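Local coordinates for protein phosphonomutase (Burkholderia cenocepacia J2315, PDB 4MG4) that belongs to the phosphoenolpyruvate phosphomutase family of TIM-barrel proteins and forms a dimer, at residues Gly25-Gly37 against Val48-Ala60. Residues are numbered along the deposited sequence; the frame is centred on the assembly and turned at random.
Sequences GQPLALFNVWDAG and VALATGSWSVAAA
Strands 28-33 and 50-52 are the first two of the parallel barrel, and they meet closely where Asn-32 pairs with Ala-51. One direct backbone hydrogen bond joins them, from Val-33 N to Ala-51 O at 2.8 Å, and it is nearly straight (166° at the hydrogen). The same oxygen also takes a CA-H contact from Asn-32, so it is approached by two neighbouring residues of the first strand. Toward Leu-28 the two chain segments diverge, the CA atoms of Leu-28 and Val-48 standing 8.2 Å apart, and ordered waters take over: one links Ala-29 O to Val-48 N, a second Phe-31 N to Ala-49 O.

Asn-32 and Ala-51 point to one face of the sheet. The Asn-32 CG is turned beside its backbone N, anti to the carbonyl carbon (chi1 -70°), which carries the amide over the second strand, OD1 lying 3.3 Å from Ala-51 CB and ND2 3.6 Å from Gly-53 CA. Leu-30 spreads its two methyls over segment 48-60, CD2 against Ala-49 CB (3.8 Å) and CD1 against Ala-51 CB (4.1 Å).

Past the strands, Trp-34 packs against helix 54-60: its CB sits by Ser-56 and Val-57 CG2, while CD1 lies 3.6 Å from Ala-60 CB. A third water joins Asn-32 O to Ser-56 OG, and Tyr-246 meets the indole edge-to-face. Helix 36-44 connects the two strands, completing the right-handed beta-alpha-beta crossover that opens a TIM barrel.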
ATOM      1  N   GLY A  25      27.442  15.902  -7.264  1.00 15.72           N
ATOM      2  CA  GLY A  25      27.814  16.663  -6.062  1.00 16.51           C
ATOM      3  C   GLY A  25      26.668  17.328  -5.329  1.00 16.19           C
ATOM      4  O   GLY A  25      26.806  17.795  -4.197  1.00 16.08           O
ATOM      5  N   GLN A  26      25.478  17.340  -5.942  1.00 15.55           N
ATOM      6  CA  GLN A  26      24.276  17.874  -5.322  1.00 17.24           C
ATOM      7  C   GLN A  26      23.140  16.904  -5.706  1.00 15.80           C
ATOM      8  O   GLN A  26      22.223  17.296  -6.432  1.00 14.73           O
ATOM      9  CB  GLN A  26      24.034  19.265  -5.897  1.00 22.08           C
ATOM     10  CG  GLN A  26      22.878  20.062  -5.340  1.00 28.25           C
ATOM     11  CD  GLN A  26      22.914  21.496  -5.884  1.00 32.35           C
ATOM     12  OE1 GLN A  26      23.971  22.157  -5.849  1.00 37.31           O
ATOM     13  NE2 GLN A  26      21.794  21.956  -6.452  1.00 34.32           N
ATOM     14  N   PRO A  27      23.225  15.670  -5.208  1.00 13.91           N
ATOM     15  CA  PRO A  27      22.434  14.592  -5.850  1.00 13.43           C
ATOM     16  C   PRO A  27      20.946  14.646  -5.544  1.00 13.33           C
ATOM     17  O   PRO A  27      20.512  15.032  -4.436  1.00 13.49           O
ATOM     18  CB  PRO A  27      23.000  13.298  -5.228  1.00 13.92           C
ATOM     19  CG  PRO A  27      23.736  13.724  -4.005  1.00 14.38           C
ATOM     20  CD  PRO A  27      24.239  15.111  -4.302  1.00 14.57           C
ATOM     21  N   LEU A  28      20.183  14.186  -6.520  1.00 12.77           N
ATOM     22  CA  LEU A  28      18.820  13.907  -6.350  1.00 13.17           C
ATOM     23  C   LEU A  28      18.646  12.706  -5.446  1.00 13.20           C
ATOM     24  O   LEU A  28      19.065  11.608  -5.774  1.00 13.95           O
ATOM     25  CB  LEU A  28      18.249  13.605  -7.738  1.00 13.62           C
ATOM     26  CG  LEU A  28      16.782  13.162  -7.774  1.00 14.83           C
ATOM     27  CD1 LEU A  28      15.898  14.227  -7.130  1.00 16.69           C
ATOM     28  CD2 LEU A  28      16.314  12.884  -9.173  1.00 16.06           C
ATOM     29  N   ALA A  29      17.878  12.865  -4.367  1.00 14.33           N
ATOM     30  CA  ALA A  29      17.572  11.743  -3.492  1.00 14.90           C
ATOM     31  C   ALA A  29      16.107  11.329  -3.704  1.00 15.46           C
ATOM     32  O   ALA A  29      15.173  12.158  -3.615  1.00 17.44           O
ATOM     33  CB  ALA A  29      17.802  12.137  -2.061  1.00 16.36           C
ATOM     34  N   LEU A  30      15.917  10.062  -3.966  1.00 14.82           N
ATOM     35  CA  LEU A  30      14.577   9.511  -4.301  1.00 16.03           C
ATOM     36  C   LEU A  30      14.204   8.458  -3.317  1.00 16.34           C
ATOM     37  O   LEU A  30      15.017   7.629  -2.960  1.00 16.87           O
ATOM     38  CB  LEU A  30      14.527   8.855  -5.710  1.00 17.07           C
ATOM     39  CG  LEU A  30      14.676   9.862  -6.855  1.00 18.01           C
ATOM     40  CD1 LEU A  30      14.762   9.133  -8.199  1.00 17.90           C
ATOM     41  CD2 LEU A  30      13.569  10.900  -6.830  1.00 19.57           C
ATOM     42  N   PHE A  31      12.912   8.443  -2.947  1.00 17.32           N
ATOM     43  CA  PHE A  31      12.322   7.408  -2.109  1.00 18.25           C
ATOM     44  C   PHE A  31      11.238   6.754  -2.957  1.00 18.61           C
ATOM     45  O   PHE A  31      10.495   7.457  -3.725  1.00 21.86           O
ATOM     46  CB  PHE A  31      11.730   8.016  -0.819  1.00 19.98           C
ATOM     47  CG  PHE A  31      12.730   8.763  -0.053  1.00 20.97           C
ATOM     48  CD1 PHE A  31      13.568   8.101   0.778  1.00 21.95           C
ATOM     49  CD2 PHE A  31      12.944  10.113  -0.319  1.00 22.12           C
ATOM     50  CE1 PHE A  31      14.549   8.764   1.470  1.00 24.94           C
ATOM     51  CE2 PHE A  31      13.927  10.791   0.364  1.00 24.64           C
ATOM     52  CZ  PHE A  31      14.744  10.108   1.228  1.00 23.55           C
ATOM     53  N   ASN A  32      11.264   5.420  -2.961  1.00 15.85           N
ATOM     54  CA  ASN A  32      10.365   4.668  -3.801  1.00 15.57           C
ATOM     55  C   ASN A  32       8.994   4.561  -3.130  1.00 15.24           C
ATOM     56  O   ASN A  32       8.920   4.163  -1.967  1.00 16.45           O
ATOM     57  CB  ASN A  32      10.884   3.259  -4.059  1.00 16.36           C
ATOM     58  CG  ASN A  32      12.085   3.229  -4.940  1.00 18.35           C
ATOM     59  OD1 ASN A  32      12.350   4.206  -5.668  1.00 18.71           O
ATOM     60  ND2 ASN A  32      12.845   2.144  -4.871  1.00 17.79           N
ATOM     61  N   VAL A  33       7.967   4.973  -3.853  1.00 13.79           N
ATOM     62  CA  VAL A  33       6.568   4.885  -3.420  1.00 13.53           C
ATOM     63  C   VAL A  33       5.923   3.742  -4.216  1.00 14.28           C
ATOM     64  O   VAL A  33       6.447   3.279  -5.220  1.00 15.19           O
ATOM     65  CB  VAL A  33       5.805   6.209  -3.526  1.00 13.22           C
ATOM     66  CG1 VAL A  33       6.463   7.265  -2.635  1.00 14.20           C
ATOM     67  CG2 VAL A  33       5.751   6.702  -4.989  1.00 13.88           C
ATOM     68  N   TRP A  34       4.778   3.289  -3.731  1.00 14.45           N
ATOM     69  CA  TRP A  34       4.141   2.074  -4.223  1.00 14.75           C
ATOM     70  C   TRP A  34       2.626   2.190  -4.410  1.00 14.32           C
ATOM     71  O   TRP A  34       1.997   1.231  -4.845  1.00 14.36           O
ATOM     72  CB  TRP A  34       4.485   0.893  -3.299  1.00 15.16           C
ATOM     73  CG  TRP A  34       4.040   1.148  -1.913  1.00 15.70           C
ATOM     74  CD1 TRP A  34       2.830   0.810  -1.351  1.00 16.92           C
ATOM     75  CD2 TRP A  34       4.792   1.777  -0.887  1.00 15.44           C
ATOM     76  NE1 TRP A  34       2.786   1.199  -0.043  1.00 15.91           N
ATOM     77  CE2 TRP A  34       3.985   1.780   0.284  1.00 16.20           C
ATOM     78  CE3 TRP A  34       6.068   2.330  -0.810  1.00 15.41           C
ATOM     79  CZ2 TRP A  34       4.413   2.358   1.462  1.00 16.64           C
ATOM     80  CZ3 TRP A  34       6.472   2.917   0.361  1.00 15.92           C
ATOM     81  CH2 TRP A  34       5.671   2.873   1.498  1.00 16.63           C
ATOM     82  N   ASP A  35       2.040   3.342  -4.115  1.00 13.70           N
ATOM     83  CA  ASP A  35       0.613   3.591  -4.312  1.00 14.71           C
ATOM     84  C   ASP A  35       0.357   5.071  -4.139  1.00 14.67           C
ATOM     85  O   ASP A  35       1.274   5.840  -3.801  1.00 16.17           O
ATOM     86  CB  ASP A  35      -0.317   2.746  -3.402  1.00 16.37           C
ATOM     87  CG  ASP A  35      -0.095   2.973  -1.913  1.00 17.39           C
ATOM     88  OD1 ASP A  35       0.550   3.954  -1.464  1.00 16.96           O
ATOM     89  OD2 ASP A  35      -0.624   2.129  -1.129  1.00 19.37           O
ATOM     90  N   ALA A  36      -0.857   5.484  -4.398  1.00 14.76           N
ATOM     91  CA  ALA A  36      -1.123   6.913  -4.396  1.00 14.72           C
ATOM     92  C   ALA A  36      -1.012   7.519  -2.985  1.00 14.86           C
ATOM     93  O   ALA A  36      -0.636   8.673  -2.831  1.00 14.63           O
ATOM     94  CB  ALA A  36      -2.464   7.152  -4.977  1.00 15.61           C
ATOM     95  N   GLY A  37      -1.381   6.750  -1.944  1.00 15.83           N
ATOM     96  CA  GLY A  37      -1.275   7.269  -0.575  1.00 15.35           C
ATOM     97  C   GLY A  37       0.171   7.563  -0.203  1.00 14.77           C
ATOM     98  O   GLY A  37       0.471   8.614   0.396  1.00 14.77           O
ATOM     99  N   VAL A  48      11.244  16.191  -4.039  1.00 16.69           N
ATOM    100  CA  VAL A  48      11.258  16.988  -5.276  1.00 16.40           C
ATOM    101  C   VAL A  48      10.874  16.178  -6.528  1.00 14.76           C
ATOM    102  O   VAL A  48      10.573  16.738  -7.579  1.00 15.13           O
ATOM    103  CB  VAL A  48      12.625  17.673  -5.463  1.00 17.90           C
ATOM    104  CG1 VAL A  48      12.830  18.677  -4.334  1.00 20.44           C
ATOM    105  CG2 VAL A  48      13.760  16.675  -5.447  1.00 18.75           C
ATOM    106  N   ALA A  49      10.862  14.871  -6.374  1.00 14.28           N
ATOM    107  CA  ALA A  49      10.414  13.965  -7.400  1.00 13.23           C
ATOM    108  C   ALA A  49      10.052  12.666  -6.701  1.00 12.59           C
ATOM    109  O   ALA A  49      10.487  12.450  -5.566  1.00 12.92           O
ATOM    110  CB  ALA A  49      11.526  13.728  -8.383  1.00 12.98           C
ATOM    111  N   LEU A  50       9.311  11.802  -7.383  1.00 12.15           N
ATOM    112  CA  LEU A  50       8.978  10.457  -6.901  1.00 11.73           C
ATOM    113  C   LEU A  50       9.508   9.360  -7.842  1.00 11.72           C
ATOM    114  O   LEU A  50       9.558   9.549  -9.072  1.00 11.54           O
ATOM    115  CB  LEU A  50       7.473  10.259  -6.825  1.00 11.81           C
ATOM    116  CG  LEU A  50       6.757  11.323  -5.933  1.00 12.48           C
ATOM    117  CD1 LEU A  50       5.278  11.059  -6.057  1.00 13.02           C
ATOM    118  CD2 LEU A  50       7.237  11.367  -4.492  1.00 12.80           C
ATOM    119  N   ALA A  51       9.827   8.211  -7.245  1.00 10.52           N
ATOM    120  CA  ALA A  51      10.171   7.040  -7.994  1.00 11.62           C
ATOM    121  C   ALA A  51       9.260   5.905  -7.577  1.00 12.41           C
ATOM    122  O   ALA A  51       8.853   5.840  -6.403  1.00 13.67           O
ATOM    123  CB  ALA A  51      11.609   6.633  -7.728  1.00 12.02           C
ATOM    124  N   THR A  52       8.966   4.980  -8.475  1.00 12.79           N
ATOM    125  CA  THR A  52       8.448   3.718  -8.024  1.00 14.36           C
ATOM    126  C   THR A  52       9.594   2.743  -7.913  1.00 16.61           C
ATOM    127  O   THR A  52      10.621   2.850  -8.644  1.00 16.09           O
ATOM    128  CB  THR A  52       7.376   3.191  -8.938  1.00 15.97           C
ATOM    129  OG1 THR A  52       7.984   2.748 -10.165  1.00 16.25           O
ATOM    130  CG2 THR A  52       6.369   4.276  -9.258  1.00 16.87           C
ATOM    131  N   GLY A  53       9.406   1.740  -7.066  1.00 16.76           N
ATOM    132  CA  GLY A  53      10.360   0.658  -6.987  1.00 18.00           C
ATOM    133  C   GLY A  53       9.597  -0.631  -7.272  1.00 17.18           C
ATOM    134  O   GLY A  53       8.551  -0.885  -6.685  1.00 16.45           O
ATOM    135  N   SER A  54      10.172  -1.480  -8.083  1.00 17.17           N
ATOM    136  CA  SER A  54       9.478  -2.687  -8.494  1.00 17.80           C
ATOM    137  C   SER A  54       9.249  -3.604  -7.302  1.00 17.56           C
ATOM    138  O   SER A  54       8.167  -4.218  -7.221  1.00 16.49           O
ATOM    139  CB  SER A  54      10.177  -3.405  -9.626  1.00 19.75           C
ATOM    140  OG  SER A  54      11.369  -4.067  -9.236  1.00 22.37           O
ATOM    141  N   TRP A  55      10.231  -3.698  -6.410  1.00 16.98           N
ATOM    142  CA  TRP A  55      10.102  -4.631  -5.279  1.00 19.77           C
ATOM    143  C   TRP A  55       8.944  -4.218  -4.365  1.00 17.90           C
ATOM    144  O   TRP A  55       8.091  -5.059  -4.010  1.00 16.82           O
ATOM    145  CB  TRP A  55      11.409  -4.667  -4.462  1.00 22.54           C
ATOM    146  CG  TRP A  55      11.483  -5.832  -3.546  1.00 26.95           C
ATOM    147  CD1 TRP A  55      12.063  -7.043  -3.807  1.00 31.16           C
ATOM    148  CD2 TRP A  55      10.920  -5.932  -2.229  1.00 27.98           C
ATOM    149  NE1 TRP A  55      11.907  -7.892  -2.724  1.00 34.95           N
ATOM    150  CE2 TRP A  55      11.213  -7.230  -1.744  1.00 33.50           C
ATOM    151  CE3 TRP A  55      10.216  -5.059  -1.419  1.00 27.07           C
ATOM    152  CZ2 TRP A  55      10.837  -7.648  -0.480  1.00 33.05           C
ATOM    153  CZ3 TRP A  55       9.838  -5.476  -0.166  1.00 28.83           C
ATOM    154  CH2 TRP A  55      10.143  -6.758   0.288  1.00 31.83           C
ATOM    155  N   SER A  56       8.936  -2.942  -3.991  1.00 16.49           N
ATOM    156  CA  SER A  56       7.876  -2.332  -3.172  1.00 16.90           C
ATOM    157  C   SER A  56       6.476  -2.457  -3.772  1.00 15.57           C
ATOM    158  O   SER A  56       5.500  -2.798  -3.077  1.00 16.34           O
ATOM    159  CB  SER A  56       8.187  -0.818  -2.948  1.00 18.30           C
ATOM    160  OG  SER A  56       9.351  -0.637  -2.161  1.00 21.21           O
ATOM    161  N   VAL A  57       6.335  -2.135  -5.054  1.00 15.00           N
ATOM    162  CA  VAL A  57       5.065  -2.270  -5.736  1.00 15.10           C
ATOM    163  C   VAL A  57       4.598  -3.720  -5.766  1.00 15.30           C
ATOM    164  O   VAL A  57       3.428  -3.994  -5.520  1.00 15.69           O
ATOM    165  CB  VAL A  57       5.080  -1.708  -7.164  1.00 14.88           C
ATOM    166  CG1 VAL A  57       3.795  -2.062  -7.874  1.00 15.68           C
ATOM    167  CG2 VAL A  57       5.259  -0.198  -7.126  1.00 14.61           C
ATOM    168  N   ALA A  58       5.511  -4.658  -6.052  1.00 14.46           N
ATOM    169  CA  ALA A  58       5.138  -6.058  -6.053  1.00 15.61           C
ATOM    170  C   ALA A  58       4.718  -6.526  -4.668  1.00 16.39           C
ATOM    171  O   ALA A  58       3.677  -7.167  -4.526  1.00 17.21           O
ATOM    172  CB  ALA A  58       6.284  -6.907  -6.542  1.00 16.28           C
ATOM    173  N   ALA A  59       5.482  -6.187  -3.662  1.00 16.70           N
ATOM    174  CA  ALA A  59       5.154  -6.576  -2.289  1.00 16.68           C
ATOM    175  C   ALA A  59       3.789  -6.049  -1.834  1.00 17.02           C
ATOM    176  O   ALA A  59       2.953  -6.799  -1.327  1.00 17.87           O
ATOM    177  CB  ALA A  59       6.239  -6.108  -1.350  1.00 16.94           C
ATOM    178  N   ALA A  60       3.548  -4.772  -2.100  1.00 16.59           N
ATOM    179  CA  ALA A  60       2.282  -4.121  -1.743  1.00 15.61           C
ATOM    180  C   ALA A  60       1.073  -4.822  -2.384  1.00 16.61           C
ATOM    181  O   ALA A  60      -0.004  -4.956  -1.772  1.00 16.14           O
ATOM    182  CB  ALA A  60       2.333  -2.650  -2.117  1.00 15.29           C
TER
HETATM  183  O   HOH W   1      13.180  14.134  -3.319  1.00 34.60           O
HETATM  184  O   HOH W   2      11.365  10.836  -3.556  1.00 17.67           O
HETATM  185  O   HOH W   3       9.876   1.764  -0.795  1.00 16.01           O